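PDB 1JDL: cytochrome c2 iso-2 from Rhodospirillum centenum, which carries electrons through its covalently bound heme, serving as donor to the oxidized bacteriochlorophyll in photophosphorylation and perhaps also in respiration. Local coordinates for residues Y71-R80 and A92-P103. Residues are numbered along the deposited sequence; the frame is centred on the assembly and turned at random.
Sequences YLPDPNAFLR and AKGSTKMVFKLP. With HEM (protoporphyrin IX containing Fe), chain B.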
ATOM      1  N   TYR A  71      -0.031  -7.061   3.175  1.00 16.85           N
ATOM      2  CA  TYR A  71       0.565  -5.858   3.754  1.00 17.37           C
ATOM      3  C   TYR A  71      -0.311  -5.139   4.781  1.00 17.56           C
ATOM      4  O   TYR A  71       0.158  -4.757   5.850  1.00 18.20           O
ATOM      5  CB  TYR A  71       0.898  -4.902   2.604  1.00 16.16           C
ATOM      6  CG  TYR A  71       1.138  -3.445   2.956  1.00 13.98           C
ATOM      7  CD1 TYR A  71       2.362  -3.016   3.469  1.00 14.32           C
ATOM      8  CD2 TYR A  71       0.160  -2.485   2.692  1.00 14.86           C
ATOM      9  CE1 TYR A  71       2.613  -1.657   3.699  1.00 14.90           C
ATOM     10  CE2 TYR A  71       0.393  -1.132   2.923  1.00 15.17           C
ATOM     11  CZ  TYR A  71       1.618  -0.725   3.418  1.00 15.38           C
ATOM     12  OH  TYR A  71       1.855   0.616   3.601  1.00 17.26           O
ATOM     13  N   LEU A  72      -1.584  -4.967   4.449  1.00 18.57           N
ATOM     14  CA  LEU A  72      -2.517  -4.229   5.300  1.00 18.46           C
ATOM     15  C   LEU A  72      -2.662  -4.577   6.784  1.00 19.50           C
ATOM     16  O   LEU A  72      -2.884  -3.684   7.600  1.00 18.92           O
ATOM     17  CB  LEU A  72      -3.900  -4.204   4.640  1.00 19.94           C
ATOM     18  CG  LEU A  72      -3.984  -3.332   3.380  1.00 20.81           C
ATOM     19  CD1 LEU A  72      -5.356  -3.467   2.753  1.00 20.29           C
ATOM     20  CD2 LEU A  72      -3.689  -1.876   3.729  1.00 22.58           C
ATOM     21  N   PRO A  73      -2.529  -5.859   7.164  1.00 20.16           N
ATOM     22  CA  PRO A  73      -2.679  -6.151   8.595  1.00 19.95           C
ATOM     23  C   PRO A  73      -1.544  -5.636   9.484  1.00 20.76           C
ATOM     24  O   PRO A  73      -1.726  -5.442  10.686  1.00 19.40           O
ATOM     25  CB  PRO A  73      -2.823  -7.675   8.624  1.00 23.02           C
ATOM     26  CG  PRO A  73      -2.034  -8.115   7.438  1.00 23.99           C
ATOM     27  CD  PRO A  73      -2.396  -7.098   6.378  1.00 20.92           C
ATOM     28  N   ASP A  74      -0.379  -5.402   8.889  1.00 19.26           N
ATOM     29  CA  ASP A  74       0.786  -4.909   9.620  1.00 20.47           C
ATOM     30  C   ASP A  74       1.802  -4.449   8.579  1.00 19.57           C
ATOM     31  O   ASP A  74       2.671  -5.217   8.165  1.00 18.60           O
ATOM     32  CB  ASP A  74       1.401  -6.030  10.470  1.00 22.91           C
ATOM     33  CG  ASP A  74       2.409  -5.512  11.484  1.00 25.73           C
ATOM     34  OD1 ASP A  74       3.084  -4.500  11.201  1.00 25.88           O
ATOM     35  OD2 ASP A  74       2.535  -6.128  12.564  1.00 27.95           O
ATOM     36  N   PRO A  75       1.700  -3.187   8.135  1.00 19.91           N
ATOM     37  CA  PRO A  75       2.611  -2.628   7.133  1.00 19.46           C
ATOM     38  C   PRO A  75       4.098  -2.849   7.416  1.00 19.12           C
ATOM     39  O   PRO A  75       4.834  -3.326   6.549  1.00 18.60           O
ATOM     40  CB  PRO A  75       2.227  -1.150   7.114  1.00 20.03           C
ATOM     41  CG  PRO A  75       0.757  -1.199   7.381  1.00 20.11           C
ATOM     42  CD  PRO A  75       0.671  -2.204   8.514  1.00 19.32           C
ATOM     43  N   ASN A  76       4.539  -2.505   8.622  1.00 19.59           N
ATOM     44  CA  ASN A  76       5.941  -2.668   8.995  1.00 21.11           C
ATOM     45  C   ASN A  76       6.428  -4.106   8.889  1.00 21.06           C
ATOM     46  O   ASN A  76       7.494  -4.372   8.325  1.00 20.10           O
ATOM     47  CB  ASN A  76       6.168  -2.169  10.421  1.00 24.77           C
ATOM     48  CG  ASN A  76       6.377  -0.676  10.485  1.00 28.76           C
ATOM     49  OD1 ASN A  76       5.715   0.027  11.253  1.00 33.89           O
ATOM     50  ND2 ASN A  76       7.312  -0.178   9.682  1.00 28.10           N
ATOM     51  N   ALA A  77       5.648  -5.035   9.435  1.00 20.39           N
ATOM     52  CA  ALA A  77       6.019  -6.444   9.405  1.00 19.97           C
ATOM     53  C   ALA A  77       6.201  -6.942   7.981  1.00 19.49           C
ATOM     54  O   ALA A  77       7.164  -7.648   7.687  1.00 20.78           O
ATOM     55  CB  ALA A  77       4.965  -7.278  10.122  1.00 21.47           C
ATOM     56  N   PHE A  78       5.283  -6.566   7.097  1.00 18.25           N
ATOM     57  CA  PHE A  78       5.359  -6.995   5.706  1.00 18.56           C
ATOM     58  C   PHE A  78       6.605  -6.465   5.001  1.00 18.05           C
ATOM     59  O   PHE A  78       7.327  -7.217   4.347  1.00 18.06           O
ATOM     60  CB  PHE A  78       4.119  -6.537   4.937  1.00 19.36           C
ATOM     61  CG  PHE A  78       4.125  -6.941   3.489  1.00 20.00           C
ATOM     62  CD1 PHE A  78       3.714  -8.216   3.105  1.00 21.66           C
ATOM     63  CD2 PHE A  78       4.583  -6.061   2.513  1.00 21.06           C
ATOM     64  CE1 PHE A  78       3.759  -8.608   1.764  1.00 23.84           C
ATOM     65  CE2 PHE A  78       4.634  -6.441   1.169  1.00 20.27           C
ATOM     66  CZ  PHE A  78       4.222  -7.717   0.795  1.00 23.33           C
ATOM     67  N   LEU A  79       6.844  -5.165   5.125  1.00 16.92           N
ATOM     68  CA  LEU A  79       7.990  -4.534   4.486  1.00 16.81           C
ATOM     69  C   LEU A  79       9.331  -5.048   4.993  1.00 17.46           C
ATOM     70  O   LEU A  79      10.257  -5.258   4.208  1.00 18.58           O
ATOM     71  CB  LEU A  79       7.914  -3.022   4.670  1.00 16.31           C
ATOM     72  CG  LEU A  79       6.766  -2.327   3.938  1.00 17.30           C
ATOM     73  CD1 LEU A  79       6.697  -0.866   4.361  1.00 17.33           C
ATOM     74  CD2 LEU A  79       6.976  -2.444   2.437  1.00 18.31           C
ATOM     75  N   ARG A  80       9.444  -5.245   6.301  1.00 17.35           N
ATOM     76  CA  ARG A  80      10.687  -5.743   6.876  1.00 18.95           C
ATOM     77  C   ARG A  80      10.992  -7.153   6.391  1.00 19.47           C
ATOM     78  O   ARG A  80      12.137  -7.469   6.060  1.00 19.69           O
ATOM     79  CB  ARG A  80      10.608  -5.708   8.403  1.00 21.80           C
ATOM     80  CG  ARG A  80      10.743  -4.302   8.964  1.00 22.75           C
ATOM     81  CD  ARG A  80      10.502  -4.246  10.466  1.00 29.48           C
ATOM     82  NE  ARG A  80      10.706  -2.893  10.980  1.00 32.29           N
ATOM     83  CZ  ARG A  80      10.205  -2.436  12.124  1.00 34.43           C
ATOM     84  NH1 ARG A  80       9.457  -3.222  12.887  1.00 35.24           N
ATOM     85  NH2 ARG A  80      10.452  -1.188  12.505  1.00 34.22           N
ATOM     86  N   ALA A  92      15.971  -2.961   6.560  1.00 34.25           N
ATOM     87  CA  ALA A  92      14.679  -3.176   7.205  1.00 34.74           C
ATOM     88  C   ALA A  92      14.648  -2.756   8.671  1.00 34.77           C
ATOM     89  O   ALA A  92      13.771  -3.183   9.424  1.00 35.54           O
ATOM     90  CB  ALA A  92      14.280  -4.645   7.079  1.00 34.40           C
ATOM     91  N   LYS A  93      15.592  -1.914   9.079  1.00 34.91           N
ATOM     92  CA  LYS A  93      15.648  -1.463  10.465  1.00 35.09           C
ATOM     93  C   LYS A  93      14.740  -0.263  10.739  1.00 34.85           C
ATOM     94  O   LYS A  93      14.380   0.002  11.888  1.00 36.04           O
ATOM     95  CB  LYS A  93      17.094  -1.125  10.844  1.00 36.37           C
ATOM     96  CG  LYS A  93      18.031  -2.323  10.772  1.00 38.90           C
ATOM     97  CD  LYS A  93      19.455  -1.954  11.160  1.00 40.21           C
ATOM     98  CE  LYS A  93      20.376  -3.162  11.067  1.00 41.64           C
ATOM     99  NZ  LYS A  93      21.780  -2.827  11.429  1.00 43.43           N
ATOM    100  N   GLY A  94      14.368   0.453   9.683  1.00 32.51           N
ATOM    101  CA  GLY A  94      13.503   1.611   9.841  1.00 31.09           C
ATOM    102  C   GLY A  94      12.033   1.243   9.964  1.00 28.64           C
ATOM    103  O   GLY A  94      11.687   0.067  10.081  1.00 28.03           O
ATOM    104  N   SER A  95      11.166   2.252   9.940  1.00 26.63           N
ATOM    105  CA  SER A  95       9.729   2.037  10.050  1.00 25.76           C
ATOM    106  C   SER A  95       8.974   2.843   8.993  1.00 23.07           C
ATOM    107  O   SER A  95       9.423   3.912   8.577  1.00 22.63           O
ATOM    108  CB  SER A  95       9.251   2.438  11.448  1.00 28.60           C
ATOM    109  OG  SER A  95       7.840   2.386  11.543  1.00 34.85           O
ATOM    110  N   THR A  96       7.832   2.325   8.551  1.00 20.58           N
ATOM    111  CA  THR A  96       7.023   3.023   7.552  1.00 18.04           C
ATOM    112  C   THR A  96       6.207   4.143   8.201  1.00 18.90           C
ATOM    113  O   THR A  96       5.868   4.075   9.385  1.00 20.04           O
ATOM    114  CB  THR A  96       6.042   2.054   6.832  1.00 17.85           C
ATOM    115  OG1 THR A  96       5.228   2.783   5.902  1.00 17.69           O
ATOM    116  CG2 THR A  96       5.129   1.377   7.842  1.00 18.44           C
ATOM    117  N   LYS A  97       5.898   5.170   7.415  1.00 18.51           N
ATOM    118  CA  LYS A  97       5.118   6.307   7.887  1.00 20.33           C
ATOM    119  C   LYS A  97       3.638   5.975   8.017  1.00 19.74           C
ATOM    120  O   LYS A  97       2.878   6.755   8.597  1.00 20.08           O
ATOM    121  CB  LYS A  97       5.274   7.498   6.936  1.00 21.87           C
ATOM    122  CG  LYS A  97       6.660   8.114   6.901  1.00 25.05           C
ATOM    123  CD  LYS A  97       6.697   9.292   5.935  1.00 27.67           C
ATOM    124  CE  LYS A  97       8.082   9.908   5.862  1.00 30.43           C
ATOM    125  NZ  LYS A  97       8.101  11.099   4.975  1.00 33.14           N
ATOM    126  N   MET A  98       3.216   4.838   7.464  1.00 18.29           N
ATOM    127  CA  MET A  98       1.809   4.461   7.558  1.00 20.07           C
ATOM    128  C   MET A  98       1.517   3.773   8.875  1.00 21.96           C
ATOM    129  O   MET A  98       1.813   2.584   9.048  1.00 22.41           O
ATOM    130  CB  MET A  98       1.398   3.540   6.409  1.00 17.80           C
ATOM    131  CG  MET A  98      -0.089   3.167   6.455  1.00 17.72           C
ATOM    132  SD  MET A  98      -0.680   2.426   4.926  1.00 15.56           S
ATOM    133  CE  MET A  98      -1.785   1.189   5.564  1.00 17.27           C
ATOM    134  N   VAL A  99       0.939   4.539   9.798  1.00 23.70           N
ATOM    135  CA  VAL A  99       0.581   4.052  11.121  1.00 26.43           C
ATOM    136  C   VAL A  99      -0.914   3.742  11.143  1.00 24.52           C
ATOM    137  O   VAL A  99      -1.712   4.473  11.733  1.00 27.26           O
ATOM    138  CB  VAL A  99       0.892   5.106  12.210  1.00 27.39           C
ATOM    139  CG1 VAL A  99       0.613   4.528  13.590  1.00 30.28           C
ATOM    140  CG2 VAL A  99       2.344   5.554  12.101  1.00 29.68           C
ATOM    141  N   PHE A 100      -1.278   2.659  10.470  1.00 22.45           N
ATOM    142  CA  PHE A 100      -2.658   2.206  10.394  1.00 21.50           C
ATOM    143  C   PHE A 100      -2.631   0.745   9.975  1.00 22.15           C
ATOM    144  O   PHE A 100      -1.794   0.340   9.162  1.00 23.19           O
ATOM    145  CB  PHE A 100      -3.447   3.041   9.369  1.00 21.67           C
ATOM    146  CG  PHE A 100      -4.901   2.667   9.271  1.00 23.22           C
ATOM    147  CD1 PHE A 100      -5.327   1.695   8.371  1.00 25.02           C
ATOM    148  CD2 PHE A 100      -5.842   3.271  10.102  1.00 24.52           C
ATOM    149  CE1 PHE A 100      -6.668   1.328   8.295  1.00 26.60           C
ATOM    150  CE2 PHE A 100      -7.189   2.910  10.037  1.00 26.03           C
ATOM    151  CZ  PHE A 100      -7.601   1.935   9.129  1.00 26.57           C
ATOM    152  N   LYS A 101      -3.529  -0.047  10.549  1.00 22.06           N
ATOM    153  CA  LYS A 101      -3.624  -1.466  10.232  1.00 22.72           C
ATOM    154  C   LYS A 101      -5.074  -1.829   9.940  1.00 22.70           C
ATOM    155  O   LYS A 101      -5.999  -1.246  10.511  1.00 22.68           O
ATOM    156  CB  LYS A 101      -3.146  -2.322  11.411  1.00 24.45           C
ATOM    157  CG  LYS A 101      -1.710  -2.097  11.858  1.00 27.09           C
ATOM    158  CD  LYS A 101      -1.397  -2.985  13.058  1.00 29.57           C
ATOM    159  CE  LYS A 101       0.022  -2.783  13.562  1.00 32.71           C
ATOM    160  NZ  LYS A 101       0.293  -3.603  14.779  1.00 37.16           N
ATOM    161  N   LEU A 102      -5.261  -2.798   9.052  1.00 22.20           N
ATOM    162  CA  LEU A 102      -6.585  -3.285   8.692  1.00 22.48           C
ATOM    163  C   LEU A 102      -6.459  -4.803   8.807  1.00 23.71           C
ATOM    164  O   LEU A 102      -6.132  -5.484   7.840  1.00 23.23           O
ATOM    165  CB  LEU A 102      -6.930  -2.890   7.250  1.00 22.86           C
ATOM    166  CG  LEU A 102      -8.376  -3.086   6.776  1.00 23.74           C
ATOM    167  CD1 LEU A 102      -8.452  -2.832   5.276  1.00 24.02           C
ATOM    168  CD2 LEU A 102      -8.856  -4.496   7.079  1.00 28.07           C
ATOM    169  N   PRO A 103      -6.711  -5.352  10.004  1.00 25.70           N
ATOM    170  CA  PRO A 103      -6.613  -6.795  10.240  1.00 27.51           C
ATOM    171  C   PRO A 103      -7.640  -7.716   9.579  1.00 27.55           C
ATOM    172  O   PRO A 103      -7.286  -8.800   9.110  1.00 29.29           O
ATOM    173  CB  PRO A 103      -6.655  -6.890  11.763  1.00 27.47           C
ATOM    174  CG  PRO A 103      -7.553  -5.752  12.132  1.00 28.77           C
ATOM    175  CD  PRO A 103      -7.024  -4.640  11.256  1.00 27.17           C
TER
HETATM  176  CHA HEM B 500       1.331   4.047   2.077  1.00 13.26           C
HETATM  177  CHB HEM B 500      -2.749   1.568   1.396  1.00 14.12           C
HETATM  178  CHC HEM B 500      -4.731   3.835   5.176  1.00 16.13           C
HETATM  179  CHD HEM B 500      -0.873   6.660   5.485  1.00 14.64           C
HETATM  180  C1A HEM B 500       0.403   3.123   1.593  1.00 14.19           C
HETATM  181  C2A HEM B 500       0.682   2.150   0.564  1.00 12.43           C
HETATM  182  C3A HEM B 500      -0.473   1.454   0.387  1.00 12.16           C
HETATM  183  C4A HEM B 500      -1.449   2.012   1.293  1.00 14.75           C
HETATM  184  CMA HEM B 500      -0.701   0.271  -0.541  1.00 14.35           C
HETATM  185  CAA HEM B 500       1.977   2.066  -0.255  1.00 13.84           C
HETATM  186  CBA HEM B 500       1.806   2.987  -1.462  1.00 13.78           C
HETATM  187  CGA HEM B 500       3.061   3.126  -2.330  1.00 15.40           C
HETATM  188  O1A HEM B 500       4.064   2.428  -2.085  1.00 15.99           O
HETATM  189  O2A HEM B 500       3.034   3.942  -3.275  1.00 16.85           O
HETATM  190  C1B HEM B 500      -3.651   2.000   2.358  1.00 14.31           C
HETATM  191  C2B HEM B 500      -4.991   1.492   2.514  1.00 15.13           C
HETATM  192  C3B HEM B 500      -5.431   1.977   3.714  1.00 17.47           C
HETATM  193  C4B HEM B 500      -4.499   2.954   4.131  1.00 14.93           C
HETATM  194  CMB HEM B 500      -5.720   0.621   1.500  1.00 15.67           C
HETATM  195  CAB HEM B 500      -6.404   1.476   4.603  1.00 22.68           C
HETATM  196  CBB HEM B 500      -7.229   0.206   4.484  1.00 19.03           C
HETATM  197  C1C HEM B 500      -3.838   4.766   5.621  1.00 15.27           C
HETATM  198  C2C HEM B 500      -4.074   5.684   6.715  1.00 16.79           C
HETATM  199  C3C HEM B 500      -2.919   6.348   6.890  1.00 17.82           C
HETATM  200  C4C HEM B 500      -2.074   6.026   5.758  1.00 16.12           C
HETATM  201  CMC HEM B 500      -5.383   5.863   7.487  1.00 17.67           C
HETATM  202  CAC HEM B 500      -2.457   7.073   8.011  1.00 24.84           C
HETATM  203  CBC HEM B 500      -3.192   7.498   9.278  1.00 23.76           C
HETATM  204  C1D HEM B 500       0.037   6.253   4.535  1.00 13.52           C
HETATM  205  C2D HEM B 500       1.354   6.825   4.386  1.00 13.61           C
HETATM  206  C3D HEM B 500       2.018   6.047   3.480  1.00 14.72           C
HETATM  207  C4D HEM B 500       1.070   5.007   3.067  1.00 13.24           C
HETATM  208  CMD HEM B 500       1.931   8.024   5.144  1.00 13.82           C
HETATM  209  CAD HEM B 500       3.491   6.174   3.080  1.00 14.05           C
HETATM  210  CBD HEM B 500       4.283   5.255   4.016  1.00 16.17           C
HETATM  211  CGD HEM B 500       5.786   5.361   3.853  1.00 15.36           C
HETATM  212  O1D HEM B 500       6.503   4.673   4.612  1.00 15.41           O
HETATM  213  O2D HEM B 500       6.259   6.119   2.977  1.00 16.86           O
HETATM  214  NA  HEM B 500      -0.899   3.023   2.052  1.00 13.73           N
HETATM  215  NB  HEM B 500      -3.348   2.912   3.348  1.00 14.47           N
HETATM  216  NC  HEM B 500      -2.595   4.967   5.047  1.00 14.32           N
HETATM  217  ND  HEM B 500      -0.146   5.145   3.725  1.00 13.70           N
HETATM  218 FE   HEM B 500      -1.741   3.985   3.574  1.00 14.03          FE
HETATM  219  O   HOH W   1       4.361   1.585   3.521  1.00 20.67           O
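The backbones of Leu-72 and Leu-102 meet in a nearly straight hydrogen bond, Leu-102 N to Leu-72 O at 2.9 Å (169° at the hydrogen), where the extended methionine loop of the class I cytochrome c fold passes the turn 71-74 and helix 75-85. Met-98 is an axial ligand of the heme iron; His-19 is the other. Thioether sulfur suits the place, a soft, uncharged ligand on an unbranched chain: with CG anti to the backbone N (chi1 -178°), the chain reaches over the porphyrin and Met-98 SD lies 2.3 Å from FE. Tyr-71 OH approaches Met-98 SD to 3.4 Å in an oblique Met-aromatic contact. The same hydroxyl shares a water with Thr-96 OG1, which also accepts from Met-98 N in an ST turn. Thr-96 OG1 donates to HEM O1D, a propionate oxygen, at 2.6 Å. Threonine also supplies a methyl: CG2 packs against Pro-75 CB. The rigid Pro-75 ring fits the first turn of the helix, where no backbone N-H is needed, and Pro-75 CG touches Met-98 CE at 3.9 Å. Asp-74 is the N-cap, a place for a short acceptor side chain: OD1 accepts from Ala-77 N. Leu-72 and Leu-102 run side by side, their aliphatic carbon suiting the porphyrin: Leu-72 CD2 rests over the pyrrole ring that holds NB, and Leu-102 CD1 packs against HEM CBB. At the far end Arg-80, long enough to reach the loop, grips Gly-94 O side-on with NE and NH2; a leucine in its place would probably leave the Gly-94 carbonyl without these two donors and this end of the loop less firmly held. Both bonds lie near the guanidinium plane, Arg-80 NE at 3.2 Å and Arg-80 NH2 at 3.0 Å from Gly-94 O.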